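Local structure of Cel44C (Paenibacillus polymyxa, 2YIH) at residues S94-D97 and Q98-L102; K13-T16 and F17-R20; G293-I296 and T297-V300. The protein hydrolyses xyloglucan and probably other beta-1,4-glucans such as cellulose, this piece being its glycoside hydrolase family 44 part. The protein carries 8 engineered substitutions. All coordinates share one frame; numbering follows the deposited sequence.

Interaction 1: S94-D97 and Q98-L102; sequences SFHD and QSLKL. With EDO (1,2-ethanediol), chain N.
His-96 and Leu-100, one helical turn apart, meet by a CH-pi contact: CG of Leu-100 lies over one face of the imidazole, 4.1 Å from the ring centroid and 20° off the ring normal. From CB onward the imidazole runs forward along the helix, toward its C-terminal end, because CG is anti to the backbone N (chi1 -173°), which carries the ring over to residues 99 and 100. Its ND1 comes 4.0 Å from CB of Ser-99 and forms a hydrogen bond with Ser-106. CD2 meets the methyl CD1 of Leu-100, CE1 meets the other methyl, and NE2 touches CD2 of Leu-100 at 3.7 Å while bonding to the carbonyl O of Ala-177. Histidine suits this buried spot because one flat group offers a face to leucine and two nitrogens to polar partners; an alanine here would probably uncover one side of Leu-100 and leave Ser-106 and the Ala-177 carbonyl each short of a mate. The contact lies on helix 90-102 of the (beta/alpha)8 barrel, between barrel strands 42-45 and 105-110. Regular i to i+4 bonds run along it; the straightest takes Leu-100 N to His-96 O at 2.9 Å, with 164° at the hydrogen. On the strand-facing side, OG of Ser-99 sits obliquely by the Phe-95 ring and is gripped by Ser-106, Thr-104 and Arg-43, a small hydroxyl fitting where several polar groups converge. Asp-97 faces helix 159-170, OD1 bonding to Tyr-170 and OD2 accepting from O1 of an ethanediol, probably from the crystallisation liquor, at 3.1 Å.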
loop_
_atom_site.group_PDB
_atom_site.type_symbol
_atom_site.label_atom_id
_atom_site.label_comp_id
_atom_site.label_asym_id
_atom_site.label_seq_id
_atom_site.Cartn_x
_atom_site.Cartn_y
_atom_site.Cartn_z
ATOM N N SER A 94 6.484 9.941 17.147
ATOM C CA SER A 94 6.472 11.108 16.276
ATOM C C SER A 94 5.662 10.820 14.982
ATOM O O SER A 94 4.878 11.663 14.517
ATOM C CB SER A 94 7.916 11.571 15.979
ATOM O OG SER A 94 7.905 12.733 15.141
ATOM N N PHE A 95 5.826 9.614 14.450
ATOM C CA PHE A 95 5.085 9.174 13.261
ATOM C C PHE A 95 3.584 9.206 13.569
ATOM O O PHE A 95 2.782 9.747 12.800
ATOM C CB PHE A 95 5.535 7.738 12.881
ATOM C CG PHE A 95 4.661 7.074 11.829
ATOM C CD1 PHE A 95 4.762 7.443 10.483
ATOM C CD2 PHE A 95 3.706 6.127 12.197
ATOM C CE1 PHE A 95 3.971 6.789 9.502
ATOM C CE2 PHE A 95 2.848 5.542 11.260
ATOM C CZ PHE A 95 2.985 5.873 9.904
ATOM N N HIS A 96 3.187 8.613 14.685
ATOM C CA HIS A 96 1.758 8.502 14.974
ATOM C C HIS A 96 1.184 9.872 15.354
ATOM O O HIS A 96 0.075 10.182 14.984
ATOM C CB HIS A 96 1.484 7.513 16.101
ATOM C CG HIS A 96 0.030 7.243 16.309
ATOM N ND1 HIS A 96 -0.805 6.887 15.271
ATOM C CD2 HIS A 96 -0.748 7.321 17.417
ATOM C CE1 HIS A 96 -2.037 6.730 15.735
ATOM N NE2 HIS A 96 -2.028 6.982 17.038
ATOM N N ASP A 97 1.965 10.704 16.033
ATOM C CA ASP A 97 1.490 12.075 16.327
ATOM C C ASP A 97 1.136 12.791 15.016
ATOM O O ASP A 97 0.167 13.573 14.968
ATOM C CB ASP A 97 2.564 12.888 17.071
ATOM C CG ASP A 97 2.708 12.504 18.543
ATOM O OD1 ASP A 97 1.883 11.740 19.111
ATOM O OD2 ASP A 97 3.682 13.012 19.161
ATOM N N GLN A 98 1.959 12.591 13.996
ATOM C CA GLN A 98 1.687 13.160 12.687
ATOM C C GLN A 98 0.407 12.570 12.071
ATOM O O GLN A 98 -0.407 13.309 11.501
ATOM C CB GLN A 98 2.900 13.032 11.760
ATOM C CG GLN A 98 2.713 13.750 10.416
ATOM C CD GLN A 98 2.798 15.293 10.514
ATOM O OE1 GLN A 98 2.704 15.888 11.598
ATOM N NE2 GLN A 98 2.966 15.936 9.370
ATOM N N SER A 99 0.198 11.258 12.215
ATOM C CA SER A 99 -1.061 10.666 11.749
ATOM C C SER A 99 -2.267 11.308 12.443
ATOM O O SER A 99 -3.305 11.546 11.804
ATOM C CB SER A 99 -1.102 9.151 11.983
ATOM O OG SER A 99 -0.295 8.493 11.017
ATOM N N LEU A 100 -2.151 11.492 13.760
ATOM C CA LEU A 100 -3.238 12.111 14.528
ATOM C C LEU A 100 -3.548 13.524 14.008
ATOM O O LEU A 100 -4.727 13.859 13.824
ATOM C CB LEU A 100 -2.909 12.124 16.014
ATOM C CG LEU A 100 -2.881 10.686 16.568
ATOM C CD1 LEU A 100 -2.557 10.736 18.078
ATOM C CD2 LEU A 100 -4.203 9.913 16.309
ATOM N N LYS A 101 -2.495 14.279 13.689
ATOM C CA LYS A 101 -2.624 15.657 13.186
ATOM C C LYS A 101 -3.306 15.658 11.813
ATOM O O LYS A 101 -4.187 16.497 11.558
ATOM C CB LYS A 101 -1.231 16.321 13.125
ATOM C CG LYS A 101 -1.190 17.815 12.700
ATOM C CD LYS A 101 0.268 18.369 12.755
ATOM C CE LYS A 101 0.895 18.432 11.368
ATOM N NZ LYS A 101 2.211 19.143 11.369
ATOM N N LEU A 102 -2.989 14.654 10.993
ATOM C CA LEU A 102 -3.441 14.596 9.605
ATOM C C LEU A 102 -4.738 13.791 9.476
ATOM O O LEU A 102 -5.303 13.720 8.386
ATOM C CB LEU A 102 -2.371 13.944 8.727
ATOM C CG LEU A 102 -1.058 14.671 8.463
ATOM C CD1 LEU A 102 -0.112 13.781 7.626
ATOM C CD2 LEU A 102 -1.333 16.012 7.745
HETATM C C1 EDO N . 7.662 12.066 20.304
HETATM O O1 EDO N . 6.287 11.700 20.123
HETATM C C2 EDO N . 8.103 13.201 19.381
HETATM O O2 EDO N . 9.522 13.054 19.196
#

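Interaction 2: K13-T16 and F17-R20. Unlike the reference sequence in segment 17-20: Phe-17 (reference Ser), Asp-19 (reference Glu).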
loop_
_atom_site.group_PDB
_atom_site.type_symbol
_atom_site.label_atom_id
_atom_site.label_comp_id
_atom_site.label_asym_id
_atom_site.label_seq_id
_atom_site.Cartn_x
_atom_site.Cartn_y
_atom_site.Cartn_z
ATOM N N LYS A 13 -20.530 5.045 -20.117
ATOM C CA LYS A 13 -21.857 4.904 -19.503
ATOM C C LYS A 13 -21.671 4.858 -18.001
ATOM O O LYS A 13 -20.926 4.034 -17.528
ATOM C CB LYS A 13 -22.528 3.608 -19.963
ATOM C CG LYS A 13 -22.770 3.494 -21.475
ATOM N N VAL A 14 -22.301 5.775 -17.278
ATOM C CA VAL A 14 -22.196 5.802 -15.814
ATOM C C VAL A 14 -23.595 5.592 -15.253
ATOM O O VAL A 14 -24.548 6.292 -15.657
ATOM C CB VAL A 14 -21.638 7.147 -15.309
ATOM C CG1 VAL A 14 -21.522 7.130 -13.783
ATOM C CG2 VAL A 14 -20.263 7.435 -15.952
ATOM N N ASP A 15 -23.732 4.604 -14.370
ATOM C CA ASP A 15 -25.032 4.289 -13.759
ATOM C C ASP A 15 -24.899 4.322 -12.227
ATOM O O ASP A 15 -24.315 3.415 -11.619
ATOM C CB ASP A 15 -25.524 2.922 -14.252
ATOM C CG ASP A 15 -26.936 2.612 -13.792
ATOM O OD1 ASP A 15 -27.422 3.313 -12.872
ATOM O OD2 ASP A 15 -27.559 1.680 -14.354
ATOM N N THR A 16 -25.360 5.416 -11.634
ATOM C CA THR A 16 -25.187 5.669 -10.206
ATOM C C THR A 16 -25.990 4.693 -9.356
ATOM O O THR A 16 -25.806 4.641 -8.145
ATOM C CB THR A 16 -25.565 7.128 -9.807
ATOM O OG1 THR A 16 -26.963 7.353 -10.069
ATOM C CG2 THR A 16 -24.741 8.140 -10.623
ATOM N N PHE A 17 -26.901 3.955 -9.985
ATOM C CA PHE A 17 -27.693 2.945 -9.280
ATOM C C PHE A 17 -26.973 1.607 -9.230
ATOM O O PHE A 17 -27.331 0.761 -8.409
ATOM C CB PHE A 17 -29.047 2.682 -9.980
ATOM C CG PHE A 17 -29.852 3.927 -10.288
ATOM C CD1 PHE A 17 -29.845 5.025 -9.435
ATOM C CD2 PHE A 17 -30.725 3.941 -11.398
ATOM C CE1 PHE A 17 -30.615 6.145 -9.713
ATOM C CE2 PHE A 17 -31.494 5.054 -11.676
ATOM C CZ PHE A 17 -31.459 6.146 -10.828
ATOM N N LYS A 18 -25.982 1.409 -10.107
ATOM C CA LYS A 18 -25.454 0.084 -10.437
ATOM C C LYS A 18 -24.095 -0.198 -9.759
ATOM O O LYS A 18 -23.211 0.688 -9.730
ATOM C CB LYS A 18 -25.284 -0.029 -11.949
ATOM C CG LYS A 18 -24.907 -1.413 -12.414
ATOM C CD LYS A 18 -24.659 -1.426 -13.925
ATOM C CE LYS A 18 -24.122 -2.788 -14.325
ATOM N NZ LYS A 18 -23.651 -2.790 -15.733
ATOM N N ASP A 19 -23.936 -1.405 -9.204
ATOM C CA ASP A 19 -22.655 -1.840 -8.635
ATOM C C ASP A 19 -22.097 -0.879 -7.583
ATOM O O ASP A 19 -20.880 -0.697 -7.492
ATOM C CB ASP A 19 -21.614 -2.080 -9.744
ATOM C CG ASP A 19 -22.014 -3.221 -10.668
ATOM O OD1 ASP A 19 -22.664 -4.163 -10.166
ATOM O OD2 ASP A 19 -21.668 -3.182 -11.870
ATOM N N ARG A 20 -22.975 -0.279 -6.780
ATOM C CA ARG A 20 -22.513 0.568 -5.693
ATOM C C ARG A 20 -21.680 -0.274 -4.728
ATOM O O ARG A 20 -22.064 -1.391 -4.358
ATOM C CB ARG A 20 -23.687 1.195 -4.929
ATOM C CG ARG A 20 -24.524 2.150 -5.763
ATOM C CD ARG A 20 -25.763 2.516 -4.996
ATOM N NE ARG A 20 -26.412 3.710 -5.535
ATOM C CZ ARG A 20 -27.476 4.280 -4.969
ATOM N NH1 ARG A 20 -27.964 3.768 -3.850
ATOM N NH2 ARG A 20 -28.036 5.360 -5.504
HETATM O O HOH W 1 -27.686 8.007 -6.796
#
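Asp-15, the last strand residue before the chain turns, reaches forward to Phe-17 and Lys-18. Its first torsion (chi1 -173°) sets CG opposite the amide nitrogen, beside the carbonyl carbon; the carboxylate swings over the turn, and OD1 accepts the backbone N of Phe-17 at 3.0 Å from above the carboxylate plane. An aspartate side chain is short enough to take the amide two residues on, an Asx turn. The same residue's carbonyl O receives Lys-18 N at 3.0 Å, closing a type I beta turn from Asp-15 to Lys-18. CB of Lys-18 packs 3.6 Å from the carboxylate CG, while its long chain leads away to the surface. The turn interrupts strand 9-22, which runs between strands 421-427 and 460-467 in the nine-stranded sheet of the beta domain beside the barrel. Thr-16 follows; its OG1 bonds to the carbonyl O of Ser-467 and lies 3.8 Å from CD1 of the Phe-17 ring, a phenylalanine that replaces the reference serine. The backbone O of Thr-16 is taken by Arg-20 NE at 2.8 Å, with 163° at the hydrogen and the oxygen close to the guanidinium plane. Arginine suits this position because its chain, extended from CG to NE, is long enough to bring NE from beyond the turn to the Thr-16 carbonyl. A water weakly bridges Arg-20 NH2 and Thr-16 OG1.

Interaction 3: G293-I296 and T297-V300. With BGC (beta-D-glucopyranose), chain B.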
loop_
_atom_site.group_PDB
_atom_site.type_symbol
_atom_site.label_atom_id
_atom_site.label_comp_id
_atom_site.label_asym_id
_atom_site.label_seq_id
_atom_site.Cartn_x
_atom_site.Cartn_y
_atom_site.Cartn_z
ATOM N N GLY A 293 12.034 -2.566 -23.600
ATOM C CA GLY A 293 13.195 -3.202 -23.020
ATOM C C GLY A 293 13.466 -2.834 -21.574
ATOM O O GLY A 293 14.496 -3.213 -21.029
ATOM N N ILE A 294 12.506 -2.168 -20.927
ATOM C CA ILE A 294 12.752 -1.565 -19.619
ATOM C C ILE A 294 11.624 -1.912 -18.651
ATOM O O ILE A 294 10.442 -1.819 -19.010
ATOM C CB ILE A 294 12.887 -0.021 -19.749
ATOM C CG1 ILE A 294 14.150 0.329 -20.569
ATOM C CG2 ILE A 294 12.931 0.654 -18.369
ATOM C CD1 ILE A 294 14.337 1.803 -20.758
ATOM N N ARG A 295 11.977 -2.300 -17.425
ATOM C CA ARG A 295 10.936 -2.565 -16.413
ATOM C C ARG A 295 10.348 -1.238 -15.939
ATOM O O ARG A 295 11.105 -0.340 -15.608
ATOM C CB ARG A 295 11.548 -3.327 -15.219
ATOM C CG ARG A 295 10.522 -3.786 -14.192
ATOM C CD ARG A 295 11.210 -4.325 -12.935
ATOM N NE ARG A 295 10.237 -4.694 -11.922
ATOM C CZ ARG A 295 10.530 -5.339 -10.800
ATOM N NH1 ARG A 295 11.777 -5.745 -10.568
ATOM N NH2 ARG A 295 9.560 -5.668 -9.957
ATOM N N ILE A 296 9.016 -1.098 -15.885
ATOM C CA ILE A 296 8.454 0.235 -15.619
ATOM C C ILE A 296 8.869 0.859 -14.296
ATOM O O ILE A 296 8.815 2.091 -14.128
ATOM C CB ILE A 296 6.922 0.280 -15.779
ATOM C CG1 ILE A 296 6.228 -0.584 -14.724
ATOM C CG2 ILE A 296 6.538 -0.167 -17.196
ATOM C CD1 ILE A 296 4.696 -0.388 -14.724
ATOM N N THR A 297 9.238 0.025 -13.329
ATOM C CA THR A 297 9.595 0.540 -12.018
ATOM C C THR A 297 11.057 0.995 -11.954
ATOM O O THR A 297 11.461 1.600 -10.960
ATOM C CB THR A 297 9.388 -0.528 -10.935
ATOM O OG1 THR A 297 10.003 -1.744 -11.386
ATOM C CG2 THR A 297 7.918 -0.778 -10.736
ATOM N N ASN A 298 11.835 0.709 -12.993
ATOM C CA ASN A 298 13.295 0.964 -12.947
ATOM C C ASN A 298 13.665 2.405 -13.349
ATOM O O ASN A 298 14.505 3.056 -12.705
ATOM C CB ASN A 298 14.066 -0.051 -13.809
ATOM C CG ASN A 298 14.233 -1.394 -13.114
ATOM O OD1 ASN A 298 14.520 -2.414 -13.754
ATOM N ND2 ASN A 298 14.050 -1.407 -11.816
ATOM N N GLU A 299 13.026 2.907 -14.401
ATOM C CA GLU A 299 13.291 4.247 -14.899
ATOM C C GLU A 299 12.142 4.640 -15.835
ATOM O O GLU A 299 11.356 3.785 -16.248
ATOM C CB GLU A 299 14.635 4.284 -15.652
ATOM C CG GLU A 299 14.727 3.216 -16.774
ATOM C CD GLU A 299 16.084 3.219 -17.501
ATOM O OE1 GLU A 299 16.414 4.255 -18.108
ATOM O OE2 GLU A 299 16.779 2.172 -17.514
ATOM N N VAL A 300 12.015 5.934 -16.125
ATOM C CA VAL A 300 10.899 6.408 -16.938
ATOM C C VAL A 300 10.855 5.684 -18.288
ATOM O O VAL A 300 9.784 5.260 -18.758
ATOM C CB VAL A 300 10.853 7.963 -17.066
ATOM C CG1 VAL A 300 12.143 8.513 -17.753
ATOM C CG2 VAL A 300 9.572 8.384 -17.833
HETATM C C2 BGC B . 12.587 -8.770 -8.260
HETATM C C3 BGC B . 13.339 -7.689 -7.490
HETATM C C4 BGC B . 13.652 -8.154 -6.048
HETATM C C5 BGC B . 14.374 -9.497 -6.184
HETATM C C6 BGC B . 14.814 -10.124 -4.865
HETATM C C1 BGC B . 13.319 -10.094 -8.225
HETATM O O2 BGC B . 12.406 -8.422 -9.642
HETATM O O3 BGC B . 12.483 -6.554 -7.425
HETATM O O4 BGC B . 14.393 -7.144 -5.315
HETATM O O5 BGC B . 13.545 -10.464 -6.855
HETATM O O6 BGC B . 15.598 -11.280 -5.159
HETATM O O HOH W 2 14.698 -2.223 -16.578
HETATM O O HOH W 3 14.485 -4.991 -11.829
#
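Arg-295 and Asn-298 close a tight turn through the backbone: Asn-298 N donates to the carbonyl O of Arg-295 at 2.9 Å, with 165° at the hydrogen. Two waters add polar bridges between the same residues. One accepts from Arg-295 N and donates to OD1 of Asn-298 at 2.8 Å; the other joins that oxygen to Arg-295 NH1, so a single amide oxygen, well suited to accepting twice, serves both ends of the arginine. The sugar contact is weaker: NH1 gives weak hydrogen bonds to O2 of a glucose unit at 2.9 Å and to its O3 at 3.3 Å. Arginine fits because its chain, started off opposite its amide nitrogen by a chi1 of -174° and extended from CG to NE, spans from the turn to the glycan pocket. NE and NH2 are held by the carbonyl oxygens of Pro-287 and Tyr-286, fixing the rotation of the guanidinium. Among the packing contacts, OG1 of Thr-297 crosses the arginine chain obliquely, 3.2 Å from CD of Arg-295. CG2 of Ile-294 meets CG of Glu-299 at 3.5 Å, the two side chains crossing at about a right angle, aliphatic part against aliphatic part. The turn follows the short strand 294-295, which pairs antiparallel with 290-291 after barrel strand 280-285, and leads to helix 303-311, whose Arg-309 binds the carbonyl oxygens of Ile-296 and Val-300.

The three contacts are separate, their centres about 34 to 37 Å apart. Interaction 1 is partly buried, whereas interactions 2 and 3 lie at the surface. Interactions 1 and 3 both belong to the barrel domain, one on a helix packed outside the barrel and the other in a loop beyond a barrel strand, beside the glycan; interaction 2 belongs to the neighbouring beta domain. Chemistry follows place. A regular helix lets 94-102 combine repeating backbone bonds with an aromatic-aliphatic contact, while the turn at 13-20 adds to its backbone bond an aspartate and an arginine that each bond to a main-chain group. In 293-300 a turn bond and waters accompany an arginine directed at sugar.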